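Local coordinates for protein POSSIBLE NITRATE/NITRITE RESPONSE TRANSCRIPTIONAL REGULATORY PROTEIN NARL (DNA-binding response regulator, LuxR family) (Mycobacterium tuberculosis, PDB 3EUL) that probably regulates transcription of aerobic nitrate metabolism genes by binding their promoters once phosphorylated by its partner sensor kinase, this chain being its signal receiver domain, at residues Ile57-Arg70 against Glu87-Asp99. Sequence-based numbering, arbitrary orientation.
Sequences IKAHLPDVALLDYR and ELPTRVLLISAHD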
ATOM      1  N   ILE A  57       5.084  -2.341   8.833  1.00 16.76           N
ATOM      2  CA  ILE A  57       5.926  -1.344   8.178  1.00 17.00           C
ATOM      3  C   ILE A  57       7.107  -0.991   9.093  1.00 16.99           C
ATOM      4  O   ILE A  57       8.253  -0.914   8.633  1.00 18.19           O
ATOM      5  CB  ILE A  57       5.100  -0.091   7.750  1.00 15.80           C
ATOM      6  CG1 ILE A  57       4.108  -0.472   6.637  1.00 16.96           C
ATOM      7  CG2 ILE A  57       6.011   1.063   7.279  1.00 15.64           C
ATOM      8  CD1 ILE A  57       2.990   0.552   6.398  1.00 16.32           C
ATOM      9  N   LYS A  58       6.851  -0.806  10.384  1.00 17.00           N
ATOM     10  CA  LYS A  58       7.954  -0.513  11.313  1.00 18.47           C
ATOM     11  C   LYS A  58       8.982  -1.642  11.354  1.00 18.29           C
ATOM     12  O   LYS A  58      10.169  -1.380  11.415  1.00 18.17           O
ATOM     13  CB  LYS A  58       7.450  -0.204  12.728  1.00 19.43           C
ATOM     14  CG  LYS A  58       6.610   1.092  12.821  1.00 21.88           C
ATOM     15  CD  LYS A  58       6.227   1.462  14.237  1.00 23.24           C
ATOM     16  CE  LYS A  58       5.428   0.356  14.891  1.00 28.11           C
ATOM     17  NZ  LYS A  58       5.049   0.697  16.305  1.00 29.66           N
ATOM     18  N   ALA A  59       8.522  -2.888  11.310  1.00 18.06           N
ATOM     19  CA  ALA A  59       9.414  -4.047  11.419  1.00 17.84           C
ATOM     20  C   ALA A  59      10.171  -4.355  10.127  1.00 17.47           C
ATOM     21  O   ALA A  59      11.374  -4.612  10.158  1.00 18.38           O
ATOM     22  CB  ALA A  59       8.633  -5.279  11.865  1.00 17.39           C
ATOM     23  N   HIS A  60       9.471  -4.354   9.004  1.00 17.06           N
ATOM     24  CA  HIS A  60      10.053  -4.806   7.747  1.00 17.41           C
ATOM     25  C   HIS A  60      10.681  -3.693   6.937  1.00 17.78           C
ATOM     26  O   HIS A  60      11.504  -3.963   6.084  1.00 16.06           O
ATOM     27  CB  HIS A  60       9.007  -5.515   6.910  1.00 17.92           C
ATOM     28  CG  HIS A  60       8.569  -6.806   7.492  1.00 17.10           C
ATOM     29  ND1 HIS A  60       9.298  -7.971   7.345  1.00 19.06           N
ATOM     30  CD2 HIS A  60       7.472  -7.129   8.213  1.00 19.76           C
ATOM     31  CE1 HIS A  60       8.678  -8.946   7.988  1.00 19.56           C
ATOM     32  NE2 HIS A  60       7.562  -8.465   8.507  1.00 18.89           N
ATOM     33  N   LEU A  61      10.323  -2.438   7.234  1.00 18.01           N
ATOM     34  CA  LEU A  61      10.847  -1.261   6.515  1.00 19.29           C
ATOM     35  C   LEU A  61      10.786  -1.552   5.013  1.00 18.93           C
ATOM     36  O   LEU A  61      11.782  -1.475   4.307  1.00 18.40           O
ATOM     37  CB  LEU A  61      12.280  -0.906   6.938  1.00 19.85           C
ATOM     38  CG  LEU A  61      12.613   0.060   8.085  1.00 24.36           C
ATOM     39  CD1 LEU A  61      11.525   0.210   9.117  1.00 26.88           C
ATOM     40  CD2 LEU A  61      13.919  -0.335   8.699  1.00 25.11           C
ATOM     41  N   PRO A  62       9.590  -1.831   4.523  1.00 18.85           N
ATOM     42  CA  PRO A  62       9.428  -2.191   3.142  1.00 18.38           C
ATOM     43  C   PRO A  62       9.653  -0.978   2.251  1.00 17.58           C
ATOM     44  O   PRO A  62       9.450   0.129   2.702  1.00 16.62           O
ATOM     45  CB  PRO A  62       7.970  -2.612   3.085  1.00 17.88           C
ATOM     46  CG  PRO A  62       7.311  -1.847   4.143  1.00 19.65           C
ATOM     47  CD  PRO A  62       8.295  -1.813   5.237  1.00 18.82           C
ATOM     48  N   ASP A  63       9.993  -1.203   0.991  1.00 17.41           N
ATOM     49  CA  ASP A  63      10.123  -0.124   0.005  1.00 18.18           C
ATOM     50  C   ASP A  63       8.754   0.558  -0.222  1.00 18.63           C
ATOM     51  O   ASP A  63       8.648   1.782  -0.278  1.00 19.04           O
ATOM     52  CB  ASP A  63      10.657  -0.699  -1.311  1.00 18.47           C
ATOM     53  CG  ASP A  63      12.018  -1.356  -1.136  1.00 21.09           C
ATOM     54  OD1 ASP A  63      12.910  -0.684  -0.559  1.00 25.28           O
ATOM     55  OD2 ASP A  63      12.184  -2.537  -1.464  1.00 19.84           O
ATOM     56  N   VAL A  64       7.714  -0.269  -0.325  1.00 18.31           N
ATOM     57  CA  VAL A  64       6.338   0.167  -0.574  1.00 18.65           C
ATOM     58  C   VAL A  64       5.365  -0.585   0.339  1.00 19.01           C
ATOM     59  O   VAL A  64       5.538  -1.788   0.613  1.00 17.38           O
ATOM     60  CB  VAL A  64       5.936  -0.143  -2.014  1.00 19.06           C
ATOM     61  CG1 VAL A  64       4.491   0.332  -2.318  1.00 18.04           C
ATOM     62  CG2 VAL A  64       6.874   0.506  -2.952  1.00 19.39           C
ATOM     63  N   ALA A  65       4.370   0.133   0.838  1.00 18.64           N
ATOM     64  CA  ALA A  65       3.239  -0.478   1.485  1.00 19.68           C
ATOM     65  C   ALA A  65       2.042  -0.226   0.566  1.00 19.75           C
ATOM     66  O   ALA A  65       1.770   0.930   0.221  1.00 21.66           O
ATOM     67  CB  ALA A  65       3.018   0.102   2.856  1.00 18.54           C
ATOM     68  N   LEU A  66       1.381  -1.282   0.090  1.00 19.18           N
ATOM     69  CA  LEU A  66       0.159  -1.101  -0.680  1.00 18.70           C
ATOM     70  C   LEU A  66      -1.058  -1.414   0.162  1.00 18.49           C
ATOM     71  O   LEU A  66      -1.321  -2.602   0.468  1.00 16.65           O
ATOM     72  CB  LEU A  66       0.201  -2.019  -1.899  1.00 18.79           C
ATOM     73  CG  LEU A  66      -1.022  -2.055  -2.795  1.00 19.01           C
ATOM     74  CD1 LEU A  66      -1.359  -0.677  -3.354  1.00 17.32           C
ATOM     75  CD2 LEU A  66      -0.699  -3.088  -3.937  1.00 20.99           C
ATOM     76  N   LEU A  67      -1.809  -0.365   0.550  1.00 18.78           N
ATOM     77  CA  LEU A  67      -2.828  -0.481   1.587  1.00 18.77           C
ATOM     78  C   LEU A  67      -4.217  -0.011   1.153  1.00 19.12           C
ATOM     79  O   LEU A  67      -4.366   1.031   0.508  1.00 18.03           O
ATOM     80  CB  LEU A  67      -2.441   0.382   2.769  1.00 18.66           C
ATOM     81  CG  LEU A  67      -1.079   0.159   3.402  1.00 19.89           C
ATOM     82  CD1 LEU A  67      -0.901   1.114   4.575  1.00 16.44           C
ATOM     83  CD2 LEU A  67      -0.961  -1.288   3.822  1.00 15.42           C
ATOM     84  N   ASP A  68      -5.237  -0.786   1.493  1.00 18.78           N
ATOM     85  CA  ASP A  68      -6.604  -0.338   1.245  1.00 19.92           C
ATOM     86  C   ASP A  68      -6.830   0.970   1.979  1.00 19.33           C
ATOM     87  O   ASP A  68      -6.401   1.125   3.115  1.00 19.46           O
ATOM     88  CB  ASP A  68      -7.575  -1.435   1.694  1.00 19.13           C
ATOM     89  CG  ASP A  68      -9.034  -1.084   1.496  1.00 21.94           C
ATOM     90  OD1 ASP A  68      -9.424  -0.440   0.514  1.00 26.09           O
ATOM     91  OD2 ASP A  68      -9.813  -1.515   2.362  1.00 30.83           O
ATOM     92  N   TYR A  69      -7.510   1.919   1.352  1.00 19.63           N
ATOM     93  CA  TYR A  69      -7.823   3.170   2.031  1.00 20.76           C
ATOM     94  C   TYR A  69      -8.652   2.902   3.311  1.00 20.68           C
ATOM     95  O   TYR A  69      -8.379   3.473   4.343  1.00 19.40           O
ATOM     96  CB  TYR A  69      -8.525   4.145   1.079  1.00 20.33           C
ATOM     97  CG  TYR A  69      -8.942   5.396   1.754  1.00 20.66           C
ATOM     98  CD1 TYR A  69      -8.014   6.278   2.249  1.00 20.37           C
ATOM     99  CD2 TYR A  69     -10.286   5.697   1.929  1.00 20.32           C
ATOM    100  CE1 TYR A  69      -8.407   7.435   2.897  1.00 22.10           C
ATOM    101  CE2 TYR A  69     -10.683   6.841   2.573  1.00 20.50           C
ATOM    102  CZ  TYR A  69      -9.758   7.693   3.068  1.00 20.06           C
ATOM    103  OH  TYR A  69     -10.163   8.868   3.663  1.00 21.14           O
ATOM    104  N   ARG A  70      -9.610   1.998   3.236  1.00 22.94           N
ATOM    105  CA  ARG A  70     -10.501   1.702   4.349  1.00 24.75           C
ATOM    106  C   ARG A  70     -10.115   0.456   5.147  1.00 25.42           C
ATOM    107  O   ARG A  70     -10.908  -0.449   5.371  1.00 26.78           O
ATOM    108  CB  ARG A  70     -11.951   1.622   3.866  1.00 25.73           C
ATOM    109  CG  ARG A  70     -12.542   3.024   3.617  1.00 28.13           C
ATOM    110  CD  ARG A  70     -13.292   3.538   4.838  1.00 33.45           C
ATOM    111  NE  ARG A  70     -14.519   2.756   4.943  1.00 37.73           N
ATOM    112  CZ  ARG A  70     -15.551   2.995   5.741  1.00 38.39           C
ATOM    113  NH1 ARG A  70     -15.559   4.019   6.578  1.00 40.99           N
ATOM    114  NH2 ARG A  70     -16.582   2.165   5.705  1.00 39.60           N
ATOM    115  N   GLU A  87       9.244   9.213   9.934  1.00 28.11           N
ATOM    116  CA  GLU A  87      10.322   9.316   8.964  1.00 27.79           C
ATOM    117  C   GLU A  87      10.841   7.968   8.496  1.00 27.26           C
ATOM    118  O   GLU A  87      12.041   7.809   8.302  1.00 26.42           O
ATOM    119  CB  GLU A  87      11.471  10.160   9.542  1.00 28.07           C
ATOM    120  CG  GLU A  87      10.978  11.499  10.124  1.00 28.73           C
ATOM    121  CD  GLU A  87      12.094  12.422  10.544  1.00 30.54           C
ATOM    122  OE1 GLU A  87      12.796  12.089  11.525  1.00 35.11           O
ATOM    123  OE2 GLU A  87      12.242  13.498   9.920  1.00 33.55           O
ATOM    124  N   LEU A  88       9.940   7.004   8.312  1.00 26.89           N
ATOM    125  CA  LEU A  88      10.310   5.705   7.749  1.00 26.48           C
ATOM    126  C   LEU A  88      10.547   5.814   6.225  1.00 25.21           C
ATOM    127  O   LEU A  88       9.944   6.644   5.570  1.00 25.11           O
ATOM    128  CB  LEU A  88       9.237   4.675   8.058  1.00 26.27           C
ATOM    129  CG  LEU A  88       8.883   4.393   9.523  1.00 28.26           C
ATOM    130  CD1 LEU A  88       7.784   3.337   9.574  1.00 30.34           C
ATOM    131  CD2 LEU A  88      10.085   3.942  10.369  1.00 28.26           C
ATOM    132  N   PRO A  89      11.430   4.988   5.667  1.00 24.41           N
ATOM    133  CA  PRO A  89      11.702   5.098   4.239  1.00 25.00           C
ATOM    134  C   PRO A  89      10.556   4.621   3.326  1.00 24.76           C
ATOM    135  O   PRO A  89      10.562   4.875   2.108  1.00 26.87           O
ATOM    136  CB  PRO A  89      12.950   4.217   4.055  1.00 25.62           C
ATOM    137  CG  PRO A  89      12.914   3.252   5.192  1.00 24.77           C
ATOM    138  CD  PRO A  89      12.265   3.960   6.321  1.00 25.06           C
ATOM    139  N   THR A  90       9.552   3.995   3.910  1.00 23.60           N
ATOM    140  CA  THR A  90       8.491   3.365   3.145  1.00 22.29           C
ATOM    141  C   THR A  90       7.570   4.335   2.425  1.00 21.65           C
ATOM    142  O   THR A  90       7.078   5.262   3.033  1.00 21.00           O
ATOM    143  CB  THR A  90       7.645   2.517   4.097  1.00 22.91           C
ATOM    144  OG1 THR A  90       8.515   1.553   4.714  1.00 20.06           O
ATOM    145  CG2 THR A  90       6.548   1.790   3.307  1.00 20.31           C
ATOM    146  N   ARG A  91       7.269   4.065   1.156  1.00 22.15           N
ATOM    147  CA  ARG A  91       6.246   4.828   0.423  1.00 23.58           C
ATOM    148  C   ARG A  91       4.933   4.121   0.541  1.00 22.50           C
ATOM    149  O   ARG A  91       4.863   2.921   0.304  1.00 24.20           O
ATOM    150  CB  ARG A  91       6.641   4.977  -1.024  1.00 23.34           C
ATOM    151  CG  ARG A  91       7.801   5.929  -1.135  1.00 26.34           C
ATOM    152  CD  ARG A  91       8.353   6.073  -2.509  1.00 29.94           C
ATOM    153  NE  ARG A  91       7.466   6.638  -3.539  1.00 36.05           N
ATOM    154  CZ  ARG A  91       6.918   7.858  -3.583  1.00 38.15           C
ATOM    155  NH1 ARG A  91       7.020   8.732  -2.588  1.00 39.76           N
ATOM    156  NH2 ARG A  91       6.184   8.191  -4.648  1.00 39.40           N
ATOM    157  N   VAL A  92       3.897   4.839   0.947  1.00 22.44           N
ATOM    158  CA  VAL A  92       2.584   4.226   1.155  1.00 21.78           C
ATOM    159  C   VAL A  92       1.652   4.539  -0.034  1.00 21.97           C
ATOM    160  O   VAL A  92       1.232   5.693  -0.240  1.00 22.39           O
ATOM    161  CB  VAL A  92       1.953   4.672   2.471  1.00 22.09           C
ATOM    162  CG1 VAL A  92       0.528   4.105   2.597  1.00 21.67           C
ATOM    163  CG2 VAL A  92       2.848   4.224   3.664  1.00 19.12           C
ATOM    164  N   LEU A  93       1.339   3.497  -0.793  1.00 21.07           N
ATOM    165  CA  LEU A  93       0.457   3.579  -1.957  1.00 21.22           C
ATOM    166  C   LEU A  93      -0.914   3.114  -1.511  1.00 20.73           C
ATOM    167  O   LEU A  93      -1.054   2.036  -0.949  1.00 20.22           O
ATOM    168  CB  LEU A  93       1.049   2.695  -3.069  1.00 21.63           C
ATOM    169  CG  LEU A  93       0.664   2.841  -4.517  1.00 23.04           C
ATOM    170  CD1 LEU A  93       0.854   4.259  -5.081  1.00 23.14           C
ATOM    171  CD2 LEU A  93       1.478   1.828  -5.324  1.00 21.88           C
ATOM    172  N   LEU A  94      -1.942   3.941  -1.682  1.00 20.58           N
ATOM    173  CA  LEU A  94      -3.290   3.525  -1.272  1.00 20.77           C
ATOM    174  C   LEU A  94      -4.076   3.014  -2.484  1.00 21.49           C
ATOM    175  O   LEU A  94      -3.848   3.415  -3.634  1.00 23.05           O
ATOM    176  CB  LEU A  94      -4.069   4.653  -0.564  1.00 19.67           C
ATOM    177  CG  LEU A  94      -3.470   5.240   0.712  1.00 20.75           C
ATOM    178  CD1 LEU A  94      -4.312   6.429   1.281  1.00 18.18           C
ATOM    179  CD2 LEU A  94      -3.175   4.152   1.794  1.00 18.49           C
ATOM    180  N   ILE A  95      -5.002   2.118  -2.204  1.00 22.10           N
ATOM    181  CA  ILE A  95      -5.907   1.599  -3.205  1.00 22.39           C
ATOM    182  C   ILE A  95      -7.309   1.607  -2.614  1.00 23.17           C
ATOM    183  O   ILE A  95      -7.502   1.335  -1.433  1.00 21.71           O
ATOM    184  CB  ILE A  95      -5.438   0.201  -3.678  1.00 21.71           C
ATOM    185  CG1 ILE A  95      -6.222  -0.265  -4.907  1.00 23.80           C
ATOM    186  CG2 ILE A  95      -5.470  -0.843  -2.490  1.00 22.13           C
ATOM    187  CD1 ILE A  95      -5.499  -1.352  -5.707  1.00 19.01           C
ATOM    188  N   SER A  96      -8.310   1.913  -3.439  1.00 23.76           N
ATOM    189  CA  SER A  96      -9.663   1.948  -2.936  1.00 25.23           C
ATOM    190  C   SER A  96     -10.704   1.772  -4.024  1.00 26.20           C
ATOM    191  O   SER A  96     -10.456   2.037  -5.201  1.00 25.14           O
ATOM    192  CB  SER A  96      -9.909   3.292  -2.236  1.00 26.05           C
ATOM    193  OG  SER A  96     -11.103   3.226  -1.485  1.00 29.14           O
ATOM    194  N   ALA A  97     -11.881   1.337  -3.604  1.00 27.62           N
ATOM    195  CA  ALA A  97     -13.065   1.418  -4.454  1.00 29.82           C
ATOM    196  C   ALA A  97     -13.691   2.838  -4.452  1.00 31.06           C
ATOM    197  O   ALA A  97     -14.470   3.130  -5.334  1.00 34.46           O
ATOM    198  CB  ALA A  97     -14.078   0.336  -4.050  1.00 29.45           C
ATOM    199  N   HIS A  98     -13.363   3.700  -3.478  1.00 32.51           N
ATOM    200  CA  HIS A  98     -13.813   5.135  -3.435  1.00 32.54           C
ATOM    201  C   HIS A  98     -12.807   5.965  -4.220  1.00 32.36           C
ATOM    202  O   HIS A  98     -11.620   5.813  -4.004  1.00 31.55           O
ATOM    203  CB  HIS A  98     -13.829   5.762  -2.000  1.00 33.73           C
ATOM    204  CG  HIS A  98     -14.667   5.029  -0.985  1.00 35.39           C
ATOM    205  ND1 HIS A  98     -16.039   4.904  -1.087  1.00 38.72           N
ATOM    206  CD2 HIS A  98     -14.323   4.412   0.173  1.00 37.28           C
ATOM    207  CE1 HIS A  98     -16.499   4.220  -0.053  1.00 37.25           C
ATOM    208  NE2 HIS A  98     -15.478   3.902   0.722  1.00 37.99           N
ATOM    209  N   ASP A  99     -13.247   6.864  -5.099  1.00 31.82           N
ATOM    210  CA  ASP A  99     -12.281   7.777  -5.730  1.00 31.21           C
ATOM    211  C   ASP A  99     -12.680   9.250  -5.700  1.00 30.20           C
ATOM    212  O   ASP A  99     -12.316  10.009  -6.609  1.00 31.51           O
ATOM    213  CB  ASP A  99     -11.986   7.360  -7.168  1.00 32.78           C
ATOM    214  CG  ASP A  99     -13.160   7.498  -8.055  1.00 34.80           C
ATOM    215  OD1 ASP A  99     -14.191   6.843  -7.775  1.00 40.40           O
ATOM    216  OD2 ASP A  99     -13.060   8.262  -9.043  1.00 40.93           O
TER
HETATM  217  O   HOH W   1      10.879   3.298  -0.639  1.00 36.39           O
HETATM  218  O   HOH W   2     -10.994   1.508   0.640  1.00 41.12           O
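Strands 64-68 and 91-96 are joined by an unbroken parallel ladder, six backbone hydrogen bonds running from Arg91 N to Asp63 O at one end to Tyr69 N to Ile95 O at the other. With helix 76-85 they form a beta-alpha-beta unit of the CheY-like receiver fold, and the 27° between their axes records the sheet's twist. Within the ladder, Leu93 N lies 2.8 Å from Ala65 O.

Side chains alternate between two faces. On the face of Ala65, Leu67, Val92 and Leu94, Leu67 CD1 meets Val92 CG1 at 3.9 Å, and Leu67 also packs on Val79 of helix 76-85. Leu94 CD1 approaches the edge of the Tyr69 ring, 3.8 Å from Tyr69 CD1, while Phe115 of strand 114-117 is the outer neighbour of Leu94. Opposite, Leu66 carries CG trans to its own nitrogen (chi1 176°), which brings CD1 within 4.2 Å of both Leu93 CB and Ile95 CB, under helix 122-134. Before the strands, Leu88 CD1 packs on Ile57 CG2 (3.7 Å), and Val83 of helix 76-85 touches both residues.

Thr90 ties down the approach to the ladder: its hydroxyl sits beside its backbone N (chi1 -58°) and donates to Pro62 O in the carbonyl plane, at 2.6 Å from OG1. The methyl CG2 instead faces the start of strand 64-68, touching Ala65.

At the C-terminal ends lies Asp68, probably the residue that is phosphorylated, here unmodified; Asp22 touches it and Lys118 makes a long, weak ion pair with OD1. One water donates to Asp68 OD1, accepts from Arg70 N and bonds Ser96 OG. That serine is positioned by an ST turn, in which His98 N donates to Ser96 OG at 3.1 Å.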